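Local atomic coordinates of histone acetyltransferase, ELP3 family (Methanocaldococcus infernus, PDB entry 6IA8), a protein that catalyses formation of 5-carboxymethyluridine at the wobble position 34 of tRNAs, using acetyl-CoA, S-adenosylmethionine and a [4Fe-4S] cluster. Residues Gln242-Ser247 / Arg426-Phe432; His391-Arg396 / Leu409-Lys415; Pro289-Ile293 / Glu306-Tyr310; Phe271-Phe275 / Tyr321-Pro327. All coordinates share one frame; numbering follows the deposited sequence.

How the contacts relate
The four contacts of this chain illustrate how chemistry follows place in a fold. Contacts 3 and 4 lie in the radical SAM part and are buried and largely apolar: contact 4 packs two helices flanking the parallel sheet, while contact 3 fits a loop against a short strand with two bridging waters. Contact 2, a hairpin at one edge of the acetyltransferase sheet, is partly buried and held by backbone bonds. Contact 1 spans the two domains and is the most ionic, with one carboxylate binding several N-H groups. Contacts 1 and 2 reach neighbouring strands, 418-427 and 404-413, of one sheet, yet their centres are about 27 Å apart.

Contact 1 of 4, residues Gln242-Ser247 / Arg426-Phe432; sequences QLLKDS and RDPYKPF
Arg426 lays one face of its guanidinium over CB of Lys245, while the edge of the same group, through NE and NH2, turns to Asp246. Both nitrogens grip a single oxygen side-on: NH2 of Arg426 lies 2.9 Å from OD1 of Asp246, within the guanidinium plane but above that of the carboxylate. The backbone of the loop supplies the rest. Tyr429 N points almost straight at Asp246 OD1, at 2.8 Å and 174°, and Lys430 N reaches Asp246 OD2 at 2.8 Å. Gln242, one helical turn earlier, gives that OD2 a further bond from NE2, which holds the carboxylate's rotation from its own helix. With CG beside its backbone N (chi1 -76°), Asp246 presents both oxygens to the loop. Beyond this, the Phe432 ring meets Leu243 CD2 at 3.8 Å from CE2, and a water joins Asp246 O, Ser247 OG and Phe432 N. Glu406 pairs with both Arg426 and Lys245, so two like-charged side chains share an acidic partner. Five N-H bonds on one buried carboxylate would probably stabilise its charged form, and they tie the end of radical SAM helix 234-245 to the loop following acetyltransferase strand 418-427.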
loop_
_atom_site.group_PDB
_atom_site.type_symbol
_atom_site.label_atom_id
_atom_site.label_comp_id
_atom_site.label_asym_id
_atom_site.label_seq_id
_atom_site.Cartn_x
_atom_site.Cartn_y
_atom_site.Cartn_z
ATOM N N GLN A 242 6.209 13.569 -2.619
ATOM C CA GLN A 242 6.897 14.299 -1.559
ATOM C C GLN A 242 5.927 14.808 -0.493
ATOM O O GLN A 242 6.216 14.745 0.704
ATOM C CB GLN A 242 7.660 15.471 -2.170
ATOM C CG GLN A 242 8.313 16.396 -1.136
ATOM C CD GLN A 242 7.532 17.650 -0.864
ATOM O OE1 GLN A 242 7.091 18.320 -1.789
ATOM N NE2 GLN A 242 7.375 17.994 0.415
ATOM N N LEU A 243 4.794 15.369 -0.903
ATOM C CA LEU A 243 3.844 15.875 0.079
ATOM C C LEU A 243 3.296 14.739 0.933
ATOM O O LEU A 243 3.074 14.911 2.133
ATOM C CB LEU A 243 2.709 16.608 -0.623
ATOM C CG LEU A 243 3.086 17.920 -1.318
ATOM C CD1 LEU A 243 1.895 18.414 -2.125
ATOM C CD2 LEU A 243 3.515 18.956 -0.306
ATOM N N LEU A 244 3.061 13.574 0.323
ATOM C CA LEU A 244 2.569 12.414 1.066
ATOM C C LEU A 244 3.622 11.922 2.056
ATOM O O LEU A 244 3.330 11.709 3.239
ATOM C CB LEU A 244 2.178 11.299 0.082
ATOM C CG LEU A 244 0.885 11.551 -0.706
ATOM C CD1 LEU A 244 0.801 10.545 -1.860
ATOM C CD2 LEU A 244 -0.315 11.502 0.137
ATOM N N LYS A 245 4.861 11.755 1.588
ATOM C CA LYS A 245 5.933 11.280 2.454
ATOM C C LYS A 245 6.159 12.238 3.615
ATOM O O LYS A 245 6.337 11.807 4.757
ATOM C CB LYS A 245 7.216 11.130 1.650
ATOM C CG LYS A 245 7.308 9.912 0.698
ATOM C CD LYS A 245 7.188 8.584 1.455
ATOM C CE LYS A 245 7.565 7.429 0.527
ATOM N NZ LYS A 245 9.038 7.413 0.330
ATOM N N ASP A 246 6.152 13.549 3.345
ATOM C CA ASP A 246 6.390 14.540 4.386
ATOM C C ASP A 246 5.180 14.745 5.272
ATOM O O ASP A 246 5.268 15.527 6.210
ATOM C CB ASP A 246 6.840 15.873 3.760
ATOM C CG ASP A 246 8.297 15.818 3.303
ATOM O OD1 ASP A 246 9.069 14.970 3.860
ATOM O OD2 ASP A 246 8.667 16.620 2.424
ATOM N N SER A 247 4.060 14.083 4.993
ATOM C CA SER A 247 2.927 14.014 5.901
ATOM C C SER A 247 2.821 12.649 6.575
ATOM O O SER A 247 1.824 12.370 7.241
ATOM C CB SER A 247 1.654 14.343 5.126
ATOM O OG SER A 247 1.763 15.627 4.500
ATOM N N ARG A 426 11.084 8.164 8.832
ATOM C CA ARG A 426 11.472 9.189 7.870
ATOM C C ARG A 426 11.924 10.471 8.562
ATOM O O ARG A 426 11.271 10.950 9.500
ATOM C CB ARG A 426 10.307 9.493 6.907
ATOM C CG ARG A 426 10.625 10.674 5.946
ATOM C CD ARG A 426 9.480 10.910 4.906
ATOM N NE ARG A 426 9.758 12.087 4.086
ATOM C CZ ARG A 426 10.564 12.092 3.033
ATOM N NH1 ARG A 426 11.096 10.957 2.633
ATOM N NH2 ARG A 426 10.793 13.212 2.359
ATOM N N ASP A 427 13.044 11.026 8.075
ATOM C CA ASP A 427 13.479 12.373 8.413
ATOM C C ASP A 427 12.901 13.267 7.338
ATOM O O ASP A 427 13.368 13.210 6.199
ATOM C CB ASP A 427 14.996 12.468 8.419
ATOM C CG ASP A 427 15.495 13.789 8.917
ATOM O OD1 ASP A 427 14.675 14.664 9.309
ATOM O OD2 ASP A 427 16.726 13.939 8.913
ATOM N N PRO A 428 11.889 14.064 7.623
ATOM C CA PRO A 428 11.158 14.729 6.543
ATOM C C PRO A 428 11.932 15.873 5.893
ATOM O O PRO A 428 12.930 16.395 6.398
ATOM C CB PRO A 428 9.891 15.232 7.235
ATOM C CG PRO A 428 10.269 15.373 8.685
ATOM C CD PRO A 428 11.306 14.318 8.957
ATOM N N TYR A 429 11.441 16.264 4.728
ATOM C CA TYR A 429 12.121 17.255 3.905
ATOM C C TYR A 429 11.442 18.613 4.022
ATOM O O TYR A 429 11.997 19.541 4.608
ATOM C CB TYR A 429 12.142 16.767 2.449
ATOM C CG TYR A 429 12.579 17.792 1.425
ATOM C CD1 TYR A 429 13.772 18.489 1.578
ATOM C CD2 TYR A 429 11.798 18.073 0.308
ATOM C CE1 TYR A 429 14.186 19.415 0.633
ATOM C CE2 TYR A 429 12.203 19.012 -0.636
ATOM C CZ TYR A 429 13.398 19.656 -0.468
ATOM O OH TYR A 429 13.804 20.581 -1.388
ATOM N N LYS A 430 10.240 18.750 3.476
ATOM C CA LYS A 430 9.506 20.017 3.469
ATOM C C LYS A 430 8.071 19.744 3.905
ATOM O O LYS A 430 7.132 19.830 3.113
ATOM C CB LYS A 430 9.559 20.679 2.091
ATOM C CG LYS A 430 10.876 21.412 1.822
ATOM C CD LYS A 430 10.819 22.202 0.512
ATOM C CE LYS A 430 12.122 22.993 0.287
ATOM N NZ LYS A 430 11.958 24.041 -0.776
ATOM N N PRO A 431 7.866 19.399 5.161
ATOM C CA PRO A 431 6.495 19.170 5.636
ATOM C C PRO A 431 5.710 20.464 5.730
ATOM O O PRO A 431 6.271 21.558 5.803
ATOM C CB PRO A 431 6.696 18.553 7.017
ATOM C CG PRO A 431 8.023 19.137 7.482
ATOM C CD PRO A 431 8.877 19.226 6.217
ATOM N N PHE A 432 4.384 20.326 5.691
ATOM C CA PHE A 432 3.476 21.444 5.860
ATOM C C PHE A 432 2.492 21.256 7.002
ATOM O O PHE A 432 1.852 22.223 7.385
ATOM C CB PHE A 432 2.672 21.691 4.570
ATOM C CG PHE A 432 1.847 20.510 4.146
ATOM C CD1 PHE A 432 0.540 20.381 4.590
ATOM C CD2 PHE A 432 2.397 19.499 3.340
ATOM C CE1 PHE A 432 -0.216 19.283 4.217
ATOM C CE2 PHE A 432 1.644 18.392 2.971
ATOM C CZ PHE A 432 0.342 18.297 3.404
HETATM O O HOH W 1 3.325 17.591 6.100
#

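Contact 2 of 4, residues His391-Arg396 / Leu409-Lys415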
loop_
_atom_site.group_PDB
_atom_site.type_symbol
_atom_site.label_atom_id
_atom_site.label_comp_id
_atom_site.label_asym_id
_atom_site.label_seq_id
_atom_site.Cartn_x
_atom_site.Cartn_y
_atom_site.Cartn_z
ATOM N N HIS A 391 19.184 -16.869 13.903
ATOM C CA HIS A 391 19.682 -15.942 12.897
ATOM C C HIS A 391 18.744 -14.767 12.693
ATOM O O HIS A 391 18.820 -14.114 11.667
ATOM C CB HIS A 391 19.923 -16.661 11.566
ATOM C CG HIS A 391 20.954 -17.745 11.652
ATOM N ND1 HIS A 391 22.306 -17.481 11.678
ATOM C CD2 HIS A 391 20.831 -19.093 11.713
ATOM C CE1 HIS A 391 22.973 -18.620 11.754
ATOM N NE2 HIS A 391 22.102 -19.613 11.780
ATOM N N ILE A 392 17.874 -14.477 13.644
ATOM C CA ILE A 392 16.992 -13.325 13.532
ATOM C C ILE A 392 17.753 -12.111 14.050
ATOM O O ILE A 392 18.263 -12.103 15.175
ATOM C CB ILE A 392 15.695 -13.540 14.327
ATOM C CG1 ILE A 392 14.882 -14.680 13.727
ATOM C CG2 ILE A 392 14.848 -12.263 14.356
ATOM C CD1 ILE A 392 13.642 -15.044 14.515
ATOM N N LYS A 393 17.827 -11.081 13.239
ATOM C CA LYS A 393 18.553 -9.870 13.586
ATOM C C LYS A 393 17.703 -8.657 13.265
ATOM O O LYS A 393 16.813 -8.728 12.416
ATOM C CB LYS A 393 19.860 -9.754 12.802
ATOM C CG LYS A 393 20.832 -10.894 13.054
ATOM C CD LYS A 393 22.222 -10.565 12.526
ATOM C CE LYS A 393 23.149 -11.784 12.612
ATOM N NZ LYS A 393 23.046 -12.504 13.917
ATOM N N LEU A 394 17.993 -7.542 13.946
ATOM C CA LEU A 394 17.431 -6.240 13.588
ATOM C C LEU A 394 18.307 -5.634 12.504
ATOM O O LEU A 394 19.495 -5.442 12.724
ATOM C CB LEU A 394 17.374 -5.308 14.799
ATOM C CG LEU A 394 16.249 -4.256 14.773
ATOM C CD1 LEU A 394 16.178 -3.519 16.119
ATOM C CD2 LEU A 394 16.416 -3.281 13.649
ATOM N N VAL A 395 17.748 -5.380 11.332
ATOM C CA VAL A 395 18.496 -4.930 10.157
ATOM C C VAL A 395 18.046 -3.519 9.808
ATOM O O VAL A 395 16.911 -3.131 10.079
ATOM C CB VAL A 395 18.270 -5.873 8.951
ATOM C CG1 VAL A 395 18.982 -5.348 7.716
ATOM C CG2 VAL A 395 18.751 -7.293 9.287
ATOM N N ARG A 396 18.945 -2.735 9.232
ATOM C CA ARG A 396 18.617 -1.365 8.867
ATOM C C ARG A 396 19.099 -1.083 7.459
ATOM O O ARG A 396 20.210 -1.457 7.104
ATOM C CB ARG A 396 19.266 -0.349 9.824
ATOM C CG ARG A 396 19.133 1.097 9.376
ATOM C CD ARG A 396 19.685 2.025 10.445
ATOM N NE ARG A 396 19.801 3.407 9.965
ATOM C CZ ARG A 396 20.310 4.400 10.680
ATOM N NH1 ARG A 396 20.733 4.156 11.909
ATOM N NH2 ARG A 396 20.389 5.619 10.165
ATOM N N LEU A 409 13.725 -0.231 8.915
ATOM C CA LEU A 409 14.147 -1.132 9.980
ATOM C C LEU A 409 13.366 -2.428 9.874
ATOM O O LEU A 409 12.159 -2.399 9.658
ATOM C CB LEU A 409 13.883 -0.511 11.353
ATOM C CG LEU A 409 14.598 0.796 11.696
ATOM C CD1 LEU A 409 14.087 1.286 13.070
ATOM C CD2 LEU A 409 16.137 0.617 11.729
ATOM N N SER A 410 14.025 -3.564 10.084
ATOM C CA SER A 410 13.310 -4.827 9.971
ATOM C C SER A 410 13.911 -5.866 10.907
ATOM O O SER A 410 15.077 -5.783 11.294
ATOM C CB SER A 410 13.317 -5.331 8.517
ATOM O OG SER A 410 14.649 -5.543 8.096
ATOM N N PHE A 411 13.073 -6.811 11.312
ATOM C CA PHE A 411 13.534 -8.050 11.922
ATOM C C PHE A 411 13.481 -9.110 10.837
ATOM O O PHE A 411 12.455 -9.261 10.165
ATOM C CB PHE A 411 12.683 -8.453 13.128
ATOM C CG PHE A 411 13.134 -7.802 14.390
ATOM C CD1 PHE A 411 14.289 -8.261 15.046
ATOM C CD2 PHE A 411 12.465 -6.713 14.901
ATOM C CE1 PHE A 411 14.747 -7.633 16.207
ATOM C CE2 PHE A 411 12.919 -6.086 16.072
ATOM C CZ PHE A 411 14.058 -6.530 16.712
ATOM N N GLU A 412 14.565 -9.865 10.689
ATOM C CA GLU A 412 14.725 -10.757 9.554
ATOM C C GLU A 412 15.613 -11.912 9.966
ATOM O O GLU A 412 16.598 -11.695 10.669
ATOM C CB GLU A 412 15.361 -10.005 8.380
ATOM C CG GLU A 412 15.687 -10.843 7.169
ATOM C CD GLU A 412 16.458 -10.067 6.110
ATOM O OE1 GLU A 412 16.303 -8.825 6.047
ATOM O OE2 GLU A 412 17.229 -10.700 5.352
ATOM N N ASP A 413 15.239 -13.125 9.552
ATOM C CA ASP A 413 16.121 -14.291 9.557
ATOM C C ASP A 413 17.093 -14.065 8.408
ATOM O O ASP A 413 16.734 -14.220 7.238
ATOM C CB ASP A 413 15.297 -15.566 9.388
ATOM C CG ASP A 413 16.141 -16.801 9.158
ATOM O OD1 ASP A 413 17.372 -16.670 8.919
ATOM O OD2 ASP A 413 15.578 -17.920 9.230
ATOM N N VAL A 414 18.336 -13.687 8.728
ATOM C CA VAL A 414 19.267 -13.281 7.680
ATOM C C VAL A 414 19.966 -14.468 7.055
ATOM O O VAL A 414 20.652 -14.294 6.043
ATOM C CB VAL A 414 20.339 -12.305 8.200
ATOM C CG1 VAL A 414 19.702 -11.068 8.783
ATOM C CG2 VAL A 414 21.227 -13.004 9.239
ATOM N N LYS A 415 19.832 -15.662 7.641
ATOM C CA LYS A 415 20.308 -16.870 6.978
ATOM C C LYS A 415 19.368 -17.285 5.853
ATOM O O LYS A 415 19.808 -17.580 4.737
ATOM C CB LYS A 415 20.458 -18.004 7.998
ATOM C CG LYS A 415 20.806 -19.360 7.405
ATOM C CD LYS A 415 21.051 -20.391 8.508
ATOM C CE LYS A 415 21.373 -21.805 7.946
ATOM N NZ LYS A 415 20.300 -22.348 7.070
HETATM O O HOH W 2 16.065 -3.314 7.115
#
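Phe411 and Leu394 form the apolar centre: Leu394 CG sits over one face of the ring, 4.0 Å from its centroid and 23° off the normal, a CH-pi contact. Ile392 CG2 comes to Phe411 CD1 at 4.1 Å. The ring also meets Tyr469 of helix 469-484, which probably binds acetyl-CoA as in related enzymes. Leu409 runs alongside Arg396, CD2 against the aliphatic chain, whose guanidinium end pairs with Asp398 and Glu484. On the other face of the hairpin Val395 CG2 touches Val414 CG1. Backbone bonds join the antiparallel strands at the hydrogen-bonded pairs Lys393-Glu412 and Val395-Ser410; Val395 N reaches Ser410 O at 2.7 Å. Toward the polar end, Val414 N bonds His391 O at 3.0 Å. Lys415 CB lies over one face of the His391 ring, and the extended start of the chain (chi1 174°, chi2 175°) carries CD over the same face. Paired backbone polar groups thus fix the register, while side chains on the Phe411 face supply a largely apolar surface to helix 469-484.

Contact 3 of 4, residues Pro289-Ile293 / Glu306-Tyr310; sequences PCLVI and EFKPY
Phe307 directs the CE2-CZ side of its ring between Val292 and Cys290. The closest touch joins Val292 CG2 and Phe307 CE2 at 3.4 Å, the two side chains coming from opposite directions. Cys290 SG lies 3.7 Å from Phe307 CZ and 4.8 Å from the ring centroid, an oblique sulfur-aromatic contact. The torsion of Cys290 (chi1 -173°), which puts SG opposite the backbone N, carries the sulfur to this ring. Pro309 completes the first shell: its CG approaches the same Val292 methyl at 3.9 Å, and its CB rests 3.7 Å from Cys290 O. One valine branch is therefore shared by an aromatic and a proline, and the proline's own N also lies over a face of the Phe307 ring.

No direct hydrogen bond crosses between 289-293 and 306-310; water does that work. One water donates a hydrogen bond to Cys290 O, at 2.8 Å, and accepts one from Tyr310 N, while a second donates to both Cys290 O and Tyr310 O. The buried carbonyl is thus bonded twice. Farther out, Tyr310 OH bonds Asp267 of helix 264-276. Helix 297-303 touches Cys290 through Leu298 and Val292 through Trp302, and Val292 pairs by backbone bonds with strand 344-346, so the contact joins that small antiparallel ladder to the loop leading into helix 312-325.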
loop_
_atom_site.group_PDB
_atom_site.type_symbol
_atom_site.label_atom_id
_atom_site.label_comp_id
_atom_site.label_asym_id
_atom_site.label_seq_id
_atom_site.Cartn_x
_atom_site.Cartn_y
_atom_site.Cartn_z
ATOM N N PRO A 289 -0.048 -5.214 -16.861
ATOM C CA PRO A 289 0.122 -4.682 -18.221
ATOM C C PRO A 289 -1.123 -3.954 -18.699
ATOM O O PRO A 289 -2.236 -4.269 -18.293
ATOM C CB PRO A 289 0.396 -5.926 -19.070
ATOM C CG PRO A 289 -0.090 -7.086 -18.239
ATOM C CD PRO A 289 0.136 -6.671 -16.803
ATOM N N CYS A 290 -0.907 -2.948 -19.542
ATOM C CA CYS A 290 -1.988 -2.165 -20.121
ATOM C C CYS A 290 -2.850 -3.064 -20.993
ATOM O O CYS A 290 -2.331 -3.871 -21.770
ATOM C CB CYS A 290 -1.383 -1.020 -20.936
ATOM S SG CYS A 290 -2.576 0.147 -21.545
ATOM N N LEU A 291 -4.165 -2.937 -20.842
ATOM C CA LEU A 291 -5.137 -3.765 -21.543
ATOM C C LEU A 291 -6.025 -2.885 -22.412
ATOM O O LEU A 291 -6.127 -1.675 -22.194
ATOM C CB LEU A 291 -6.029 -4.553 -20.565
ATOM C CG LEU A 291 -5.361 -5.454 -19.535
ATOM C CD1 LEU A 291 -6.354 -5.872 -18.458
ATOM C CD2 LEU A 291 -4.744 -6.671 -20.205
ATOM N N VAL A 292 -6.690 -3.517 -23.380
ATOM C CA VAL A 292 -7.667 -2.866 -24.242
ATOM C C VAL A 292 -9.051 -3.300 -23.781
ATOM O O VAL A 292 -9.440 -4.460 -23.963
ATOM C CB VAL A 292 -7.441 -3.222 -25.717
ATOM C CG1 VAL A 292 -8.512 -2.579 -26.588
ATOM C CG2 VAL A 292 -6.035 -2.771 -26.160
ATOM N N ILE A 293 -9.800 -2.363 -23.204
ATOM C CA ILE A 293 -11.184 -2.589 -22.803
ATOM C C ILE A 293 -12.081 -1.677 -23.633
ATOM O O ILE A 293 -11.809 -0.477 -23.753
ATOM C CB ILE A 293 -11.380 -2.332 -21.297
ATOM C CG1 ILE A 293 -10.973 -3.565 -20.485
ATOM C CG2 ILE A 293 -12.815 -1.958 -20.999
ATOM C CD1 ILE A 293 -9.484 -3.784 -20.401
ATOM N N GLU A 306 -2.983 2.167 -33.465
ATOM C CA GLU A 306 -1.953 2.901 -32.746
ATOM C C GLU A 306 -1.385 2.134 -31.559
ATOM O O GLU A 306 -0.386 2.569 -30.978
ATOM C CB GLU A 306 -2.526 4.240 -32.264
ATOM C CG GLU A 306 -1.540 5.106 -31.491
ATOM C CD GLU A 306 -2.074 6.503 -31.204
ATOM O OE1 GLU A 306 -1.331 7.318 -30.644
ATOM O OE2 GLU A 306 -3.235 6.805 -31.537
ATOM N N PHE A 307 -1.981 1.005 -31.191
ATOM C CA PHE A 307 -1.659 0.362 -29.921
ATOM C C PHE A 307 -1.775 -1.143 -30.094
ATOM O O PHE A 307 -2.850 -1.648 -30.433
ATOM C CB PHE A 307 -2.603 0.872 -28.813
ATOM C CG PHE A 307 -2.429 0.187 -27.481
ATOM C CD1 PHE A 307 -1.179 -0.133 -27.010
ATOM C CD2 PHE A 307 -3.521 -0.111 -26.699
ATOM C CE1 PHE A 307 -1.017 -0.749 -25.794
ATOM C CE2 PHE A 307 -3.369 -0.730 -25.473
ATOM C CZ PHE A 307 -2.111 -1.043 -25.020
ATOM N N LYS A 308 -0.660 -1.844 -29.893
ATOM C CA LYS A 308 -0.647 -3.298 -29.784
ATOM C C LYS A 308 -0.234 -3.637 -28.362
ATOM O O LYS A 308 0.950 -3.497 -28.022
ATOM C CB LYS A 308 0.330 -3.915 -30.786
ATOM N N PRO A 309 -1.147 -4.083 -27.496
ATOM C CA PRO A 309 -0.769 -4.310 -26.091
ATOM C C PRO A 309 0.142 -5.520 -25.981
ATOM O O PRO A 309 0.223 -6.358 -26.883
ATOM C CB PRO A 309 -2.107 -4.557 -25.379
ATOM C CG PRO A 309 -2.983 -5.150 -26.476
ATOM C CD PRO A 309 -2.560 -4.435 -27.755
ATOM N N TYR A 310 0.822 -5.606 -24.845
ATOM C CA TYR A 310 1.674 -6.744 -24.560
ATOM C C TYR A 310 0.854 -8.024 -24.589
ATOM O O TYR A 310 -0.296 -8.053 -24.138
ATOM C CB TYR A 310 2.301 -6.596 -23.169
ATOM C CG TYR A 310 3.507 -5.680 -23.055
ATOM C CD1 TYR A 310 4.043 -5.373 -21.814
ATOM C CD2 TYR A 310 4.109 -5.134 -24.179
ATOM C CE1 TYR A 310 5.139 -4.541 -21.695
ATOM C CE2 TYR A 310 5.214 -4.323 -24.073
ATOM C CZ TYR A 310 5.726 -4.030 -22.815
ATOM O OH TYR A 310 6.828 -3.219 -22.692
HETATM O O HOH W 3 0.203 -3.852 -22.898
HETATM O O HOH W 4 -1.630 -6.745 -21.959
#

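Contact 4 of 4, residues Phe271-Phe275 / Tyr321-Pro327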
loop_
_atom_site.group_PDB
_atom_site.type_symbol
_atom_site.label_atom_id
_atom_site.label_comp_id
_atom_site.label_asym_id
_atom_site.label_seq_id
_atom_site.Cartn_x
_atom_site.Cartn_y
_atom_site.Cartn_z
ATOM N N PHE A 271 11.070 1.052 -14.265
ATOM C CA PHE A 271 11.162 0.413 -12.955
ATOM C C PHE A 271 12.495 0.697 -12.272
ATOM O O PHE A 271 12.543 0.903 -11.042
ATOM C CB PHE A 271 10.896 -1.080 -13.091
ATOM C CG PHE A 271 9.421 -1.379 -13.317
ATOM C CD1 PHE A 271 8.508 -1.274 -12.281
ATOM C CD2 PHE A 271 8.969 -1.744 -14.570
ATOM C CE1 PHE A 271 7.162 -1.519 -12.501
ATOM C CE2 PHE A 271 7.619 -1.976 -14.810
ATOM C CZ PHE A 271 6.717 -1.877 -13.778
ATOM N N LYS A 272 13.593 0.660 -13.029
ATOM C CA LYS A 272 14.881 0.983 -12.427
ATOM C C LYS A 272 14.844 2.398 -11.852
ATOM O O LYS A 272 15.299 2.652 -10.723
ATOM C CB LYS A 272 16.006 0.819 -13.460
ATOM C CG LYS A 272 17.380 1.149 -12.939
ATOM C CD LYS A 272 18.466 0.770 -13.949
ATOM C CE LYS A 272 19.853 1.241 -13.499
ATOM N NZ LYS A 272 20.908 0.891 -14.489
ATOM N N GLU A 273 14.272 3.330 -12.617
ATOM C CA GLU A 273 14.267 4.719 -12.205
ATOM C C GLU A 273 13.422 4.912 -10.961
ATOM O O GLU A 273 13.809 5.671 -10.073
ATOM C CB GLU A 273 13.771 5.613 -13.336
ATOM C CG GLU A 273 13.953 7.085 -13.065
ATOM C CD GLU A 273 13.629 7.940 -14.273
ATOM O OE1 GLU A 273 13.651 7.398 -15.406
ATOM O OE2 GLU A 273 13.340 9.134 -14.076
ATOM N N ILE A 274 12.276 4.226 -10.868
ATOM C CA ILE A 274 11.368 4.392 -9.737
ATOM C C ILE A 274 12.017 3.958 -8.431
ATOM O O ILE A 274 11.637 4.448 -7.350
ATOM C CB ILE A 274 10.064 3.609 -10.023
ATOM C CG1 ILE A 274 9.209 4.419 -11.031
ATOM C CG2 ILE A 274 9.315 3.329 -8.769
ATOM C CD1 ILE A 274 8.043 3.655 -11.618
ATOM N N PHE A 275 12.985 3.039 -8.497
ATOM C CA PHE A 275 13.626 2.530 -7.284
ATOM C C PHE A 275 15.010 3.117 -7.012
ATOM O O PHE A 275 15.633 2.758 -5.986
ATOM C CB PHE A 275 13.733 1.003 -7.352
ATOM C CG PHE A 275 12.395 0.316 -7.506
ATOM C CD1 PHE A 275 11.316 0.716 -6.738
ATOM C CD2 PHE A 275 12.219 -0.689 -8.444
ATOM C CE1 PHE A 275 10.065 0.115 -6.910
ATOM C CE2 PHE A 275 11.004 -1.309 -8.584
ATOM C CZ PHE A 275 9.933 -0.898 -7.828
ATOM N N TYR A 321 11.737 -8.722 -14.681
ATOM C CA TYR A 321 12.801 -7.752 -14.459
ATOM C C TYR A 321 12.482 -6.865 -13.263
ATOM O O TYR A 321 13.315 -6.679 -12.368
ATOM C CB TYR A 321 13.023 -6.896 -15.715
ATOM C CG TYR A 321 14.035 -5.802 -15.477
ATOM C CD1 TYR A 321 15.403 -6.078 -15.486
ATOM C CD2 TYR A 321 13.627 -4.516 -15.159
ATOM C CE1 TYR A 321 16.337 -5.087 -15.230
ATOM C CE2 TYR A 321 14.547 -3.527 -14.893
ATOM C CZ TYR A 321 15.894 -3.810 -14.926
ATOM O OH TYR A 321 16.784 -2.803 -14.645
ATOM N N ALA A 322 11.297 -6.259 -13.257
ATOM C CA ALA A 322 10.946 -5.348 -12.178
ATOM C C ALA A 322 11.101 -6.014 -10.819
ATOM O O ALA A 322 11.687 -5.428 -9.904
ATOM C CB ALA A 322 9.520 -4.835 -12.353
ATOM N N LYS A 323 10.583 -7.242 -10.664
ATOM C CA LYS A 323 10.732 -7.913 -9.376
ATOM C C LYS A 323 12.188 -8.223 -9.051
ATOM O O LYS A 323 12.569 -8.247 -7.875
ATOM C CB LYS A 323 9.909 -9.192 -9.366
ATOM C CG LYS A 323 8.383 -8.919 -9.300
ATOM C CD LYS A 323 7.615 -10.227 -9.064
ATOM C CE LYS A 323 6.729 -10.100 -7.823
ATOM N NZ LYS A 323 5.919 -11.320 -7.562
ATOM N N SER A 324 13.000 -8.539 -10.057
ATOM C CA SER A 324 14.386 -8.898 -9.786
ATOM C C SER A 324 15.189 -7.709 -9.262
ATOM O O SER A 324 16.234 -7.909 -8.635
ATOM C CB SER A 324 15.062 -9.438 -11.056
ATOM O OG SER A 324 15.349 -8.371 -11.934
ATOM N N ILE A 325 14.764 -6.477 -9.548
ATOM C CA ILE A 325 15.479 -5.297 -9.057
ATOM C C ILE A 325 14.738 -4.583 -7.943
ATOM O O ILE A 325 15.228 -3.561 -7.470
ATOM C CB ILE A 325 15.796 -4.294 -10.186
ATOM C CG1 ILE A 325 14.481 -3.694 -10.740
ATOM C CG2 ILE A 325 16.647 -4.978 -11.248
ATOM C CD1 ILE A 325 14.674 -2.357 -11.469
ATOM N N MET A 326 13.574 -5.062 -7.518
ATOM C CA MET A 326 12.825 -4.363 -6.467
ATOM C C MET A 326 13.620 -4.345 -5.164
ATOM O O MET A 326 14.082 -5.395 -4.726
ATOM C CB MET A 326 11.483 -5.041 -6.210
ATOM C CG MET A 326 10.316 -4.332 -6.771
ATOM S SD MET A 326 8.847 -5.347 -6.614
ATOM C CE MET A 326 8.034 -4.855 -8.167
ATOM N N PRO A 327 13.799 -3.198 -4.521
ATOM C CA PRO A 327 14.501 -3.182 -3.229
ATOM C C PRO A 327 13.737 -3.936 -2.153
ATOM O O PRO A 327 12.555 -4.255 -2.264
ATOM C CB PRO A 327 14.613 -1.689 -2.887
ATOM C CG PRO A 327 14.508 -0.993 -4.259
ATOM C CD PRO A 327 13.588 -1.853 -5.075
#
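Phe271 and Phe275, one turn apart on helix 264-276, both offer a ring face to the other segment, and these two CH-pi contacts form one class of interaction. Ala322 CB lies over the Phe271 ring, 3.7 Å from its centroid and 17° off the normal. Pro327 CD lies over a face of Phe275 in the same way, 3.9 Å from the centroid and likewise offset toward the rim. The backbones come near each other here, with Phe271 CA and Ala322 CA 5.8 Å apart, consistent with the small alanine side chain.

Ordinary apolar contacts surround these faces. Met326 CG reaches Phe275 CE2 at 3.6 Å, approaching obliquely, whereas Ile325 CD1 meets that ring at its edge. The same methyl presses on the helix backbone, 3.5 Å from Lys272 CA; chi1 of 66° sets CG1 between the backbone N and carbonyl carbon and points the branch across. At the outer side Tyr321 OH lies 3.9 Å from Lys272 CB, beside the aliphatic part of the lysine. No hydrogen bond links the segments.

The short helical segments run nearly parallel, with axes 9.9 Å apart and 26° between them. Phe271 touches Leu255 and Ile287, and Met326 touches Val285, residues of parallel strands 250-255 and 284-287. Two neighbouring helices running alike over a parallel sheet are the layered beta-alpha arrangement of the radical SAM partial TIM barrel.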